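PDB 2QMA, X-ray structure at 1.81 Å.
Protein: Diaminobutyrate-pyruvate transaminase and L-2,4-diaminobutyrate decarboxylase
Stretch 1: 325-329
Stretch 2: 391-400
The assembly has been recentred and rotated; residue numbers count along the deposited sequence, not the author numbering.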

# COMPACT_ATOMS: atom_id res chain seq x y z
N LYS A 325 11.68 5.05 5.47
CA LYS A 325 13.00 5.56 5.15
C LYS A 325 13.82 5.65 6.47
O LYS A 325 14.24 4.62 7.04
CB LYS A 325 12.92 6.87 4.34
CG LYS A 325 12.46 6.66 2.88
CD LYS A 325 12.19 7.97 2.17
CE LYS A 325 12.11 7.83 0.66
NZ LYS A 325 10.90 7.21 0.06
N LEU A 326 14.02 6.86 6.98
CA LEU A 326 14.96 7.05 8.07
C LEU A 326 14.40 6.64 9.43
O LEU A 326 15.15 6.56 10.42
CB LEU A 326 15.40 8.51 8.06
CG LEU A 326 16.73 9.02 8.60
CD1 LEU A 326 17.95 8.18 8.24
CD2 LEU A 326 16.86 10.53 8.20
N PHE A 327 13.11 6.35 9.51
CA PHE A 327 12.55 5.76 10.76
C PHE A 327 12.71 4.22 10.84
O PHE A 327 12.29 3.60 11.83
CB PHE A 327 11.07 6.07 10.90
CG PHE A 327 10.72 7.52 11.22
CD1 PHE A 327 10.40 7.92 12.52
CD2 PHE A 327 10.60 8.46 10.18
CE1 PHE A 327 10.00 9.25 12.80
CE2 PHE A 327 10.23 9.77 10.44
CZ PHE A 327 9.91 10.17 11.75
N TYR A 328 13.29 3.63 9.80
CA TYR A 328 13.62 2.19 9.76
C TYR A 328 12.45 1.19 9.79
O TYR A 328 12.66 0.00 10.05
CB TYR A 328 14.56 1.86 10.92
CG TYR A 328 15.76 2.77 10.97
CD1 TYR A 328 16.74 2.71 9.97
CD2 TYR A 328 15.98 3.61 12.07
CE1 TYR A 328 17.89 3.50 10.03
CE2 TYR A 328 17.16 4.41 12.15
CZ TYR A 328 18.09 4.35 11.10
OH TYR A 328 19.22 5.13 11.15
N GLN A 329 11.24 1.67 9.53
CA GLN A 329 10.09 0.78 9.47
C GLN A 329 10.10 -0.02 8.16
O GLN A 329 10.61 0.47 7.15
CB GLN A 329 8.77 1.60 9.61
CG GLN A 329 8.78 2.48 10.89
CD GLN A 329 9.10 1.67 12.16
OE1 GLN A 329 8.24 0.93 12.67
NE2 GLN A 329 10.33 1.77 12.66
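Stretch 2 (391-400) ALGDMYDHLL

The contact between residues 391-400 and the loop 325-329 is an apolar helix-on-turn packing pinned by a single hydrogen bond, and it illustrates how a buried tyrosine can satisfy a turn carbonyl that the turn itself leaves free. The loop folds as a type I beta turn from Lys325 to Tyr328, closed by Tyr328 N to Lys325 O at 3.1 Å. Stretch 2 is helical throughout, part of a longer helix, and it meets the turn through Leu392, Met395, Tyr396 and Leu399, the i, i+3, i+4, i+7 spacing that gathers side chains on one helical face. Tyr396 points its CA-to-CB bond sideways, yet its ring reaches the turn, where OH donates to Leu326 O at 2.6 Å; Leu326 CG lies 3.7 Å from Tyr396 CE1. Tyr328, directed toward the helix, lies along the row: its CD2 is 3.9 Å from Leu392 CD2, its CE2 3.8 Å from the selenium (SE) of selenomethionine Met395 and 3.9 Å from Tyr396 CE1, and its OH 3.4 Å from Leu399 CD1. At one end Leu326 CD1 meets Leu399 CD1 at 3.7 Å; at the other Phe327 CD1 approaches Leu392 CD1 more loosely, at 4.4 Å. Gln329 stays off the helix, its NE2 bonding back to Phe327 O at 2.8 Å.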

# COMPACT_ATOMS: atom_id res chain seq x y z
N ALA A 391 16.18 7.75 21.18
CA ALA A 391 17.18 6.83 20.61
C ALA A 391 17.28 7.02 19.10
O ALA A 391 18.38 7.05 18.55
CB ALA A 391 16.90 5.37 20.96
N LEU A 392 16.12 7.12 18.43
CA LEU A 392 16.13 7.43 16.98
C LEU A 392 16.81 8.80 16.74
O LEU A 392 17.61 8.96 15.83
CB LEU A 392 14.72 7.41 16.38
CG LEU A 392 13.97 6.05 16.35
CD1 LEU A 392 12.48 6.20 15.97
CD2 LEU A 392 14.66 5.06 15.40
N GLY A 393 16.47 9.79 17.56
CA GLY A 393 17.12 11.09 17.47
C GLY A 393 18.63 10.97 17.57
O GLY A 393 19.37 11.53 16.75
N ASP A 394 19.08 10.20 18.55
CA ASP A 394 20.53 9.96 18.73
C ASP A 394 21.19 9.28 17.51
O ASP A 394 22.31 9.64 17.11
CB ASP A 394 20.80 9.15 20.00
CG ASP A 394 20.43 9.88 21.29
OD1 ASP A 394 20.12 11.09 21.32
OD2 ASP A 394 20.45 9.19 22.33
N MSE A 395 20.48 8.32 16.90
CA MSE A 395 20.96 7.68 15.67
C MSE A 395 21.17 8.71 14.56
O MSE A 395 22.15 8.64 13.81
CB MSE A 395 20.00 6.57 15.21
CG MSE A 395 19.87 5.41 16.21
SE MSE A 395 18.62 4.08 15.68
CE MSE A 395 18.37 3.14 17.34
N TYR A 396 20.25 9.66 14.46
CA TYR A 396 20.29 10.64 13.36
C TYR A 396 21.43 11.62 13.58
O TYR A 396 22.11 11.96 12.62
CB TYR A 396 18.95 11.37 13.17
CG TYR A 396 17.77 10.44 13.02
CD1 TYR A 396 17.92 9.22 12.37
CD2 TYR A 396 16.52 10.77 13.54
CE1 TYR A 396 16.84 8.32 12.26
CE2 TYR A 396 15.41 9.89 13.41
CZ TYR A 396 15.59 8.67 12.77
OH TYR A 396 14.50 7.80 12.64
N ASP A 397 21.62 12.06 14.82
CA ASP A 397 22.79 12.91 15.21
C ASP A 397 24.08 12.21 14.74
O ASP A 397 24.95 12.81 14.11
CB ASP A 397 22.82 13.14 16.72
CG ASP A 397 21.66 14.01 17.21
OD1 ASP A 397 20.94 14.61 16.35
OD2 ASP A 397 21.46 14.13 18.44
N HIS A 398 24.18 10.93 15.06
CA HIS A 398 25.30 10.07 14.62
C HIS A 398 25.51 10.04 13.10
O HIS A 398 26.65 10.17 12.60
CB HIS A 398 25.09 8.65 15.13
CG HIS A 398 26.06 7.68 14.54
ND1 HIS A 398 25.72 6.81 13.53
CD2 HIS A 398 27.38 7.53 14.75
CE1 HIS A 398 26.78 6.11 13.19
NE2 HIS A 398 27.81 6.53 13.91
N LEU A 399 24.41 9.83 12.38
CA LEU A 399 24.46 9.68 10.96
C LEU A 399 24.96 10.96 10.34
O LEU A 399 25.77 10.91 9.44
CB LEU A 399 23.08 9.31 10.40
CG LEU A 399 22.55 7.89 10.61
CD1 LEU A 399 21.14 7.74 10.05
CD2 LEU A 399 23.50 6.87 9.96
N LEU A 400 24.50 12.12 10.84
CA LEU A 400 24.92 13.41 10.28
C LEU A 400 26.40 13.64 10.55
O LEU A 400 27.16 14.08 9.66
CB LEU A 400 24.09 14.57 10.86
CG LEU A 400 22.82 14.88 10.01
CD1 LEU A 400 21.92 13.68 9.89
CD2 LEU A 400 22.01 16.11 10.55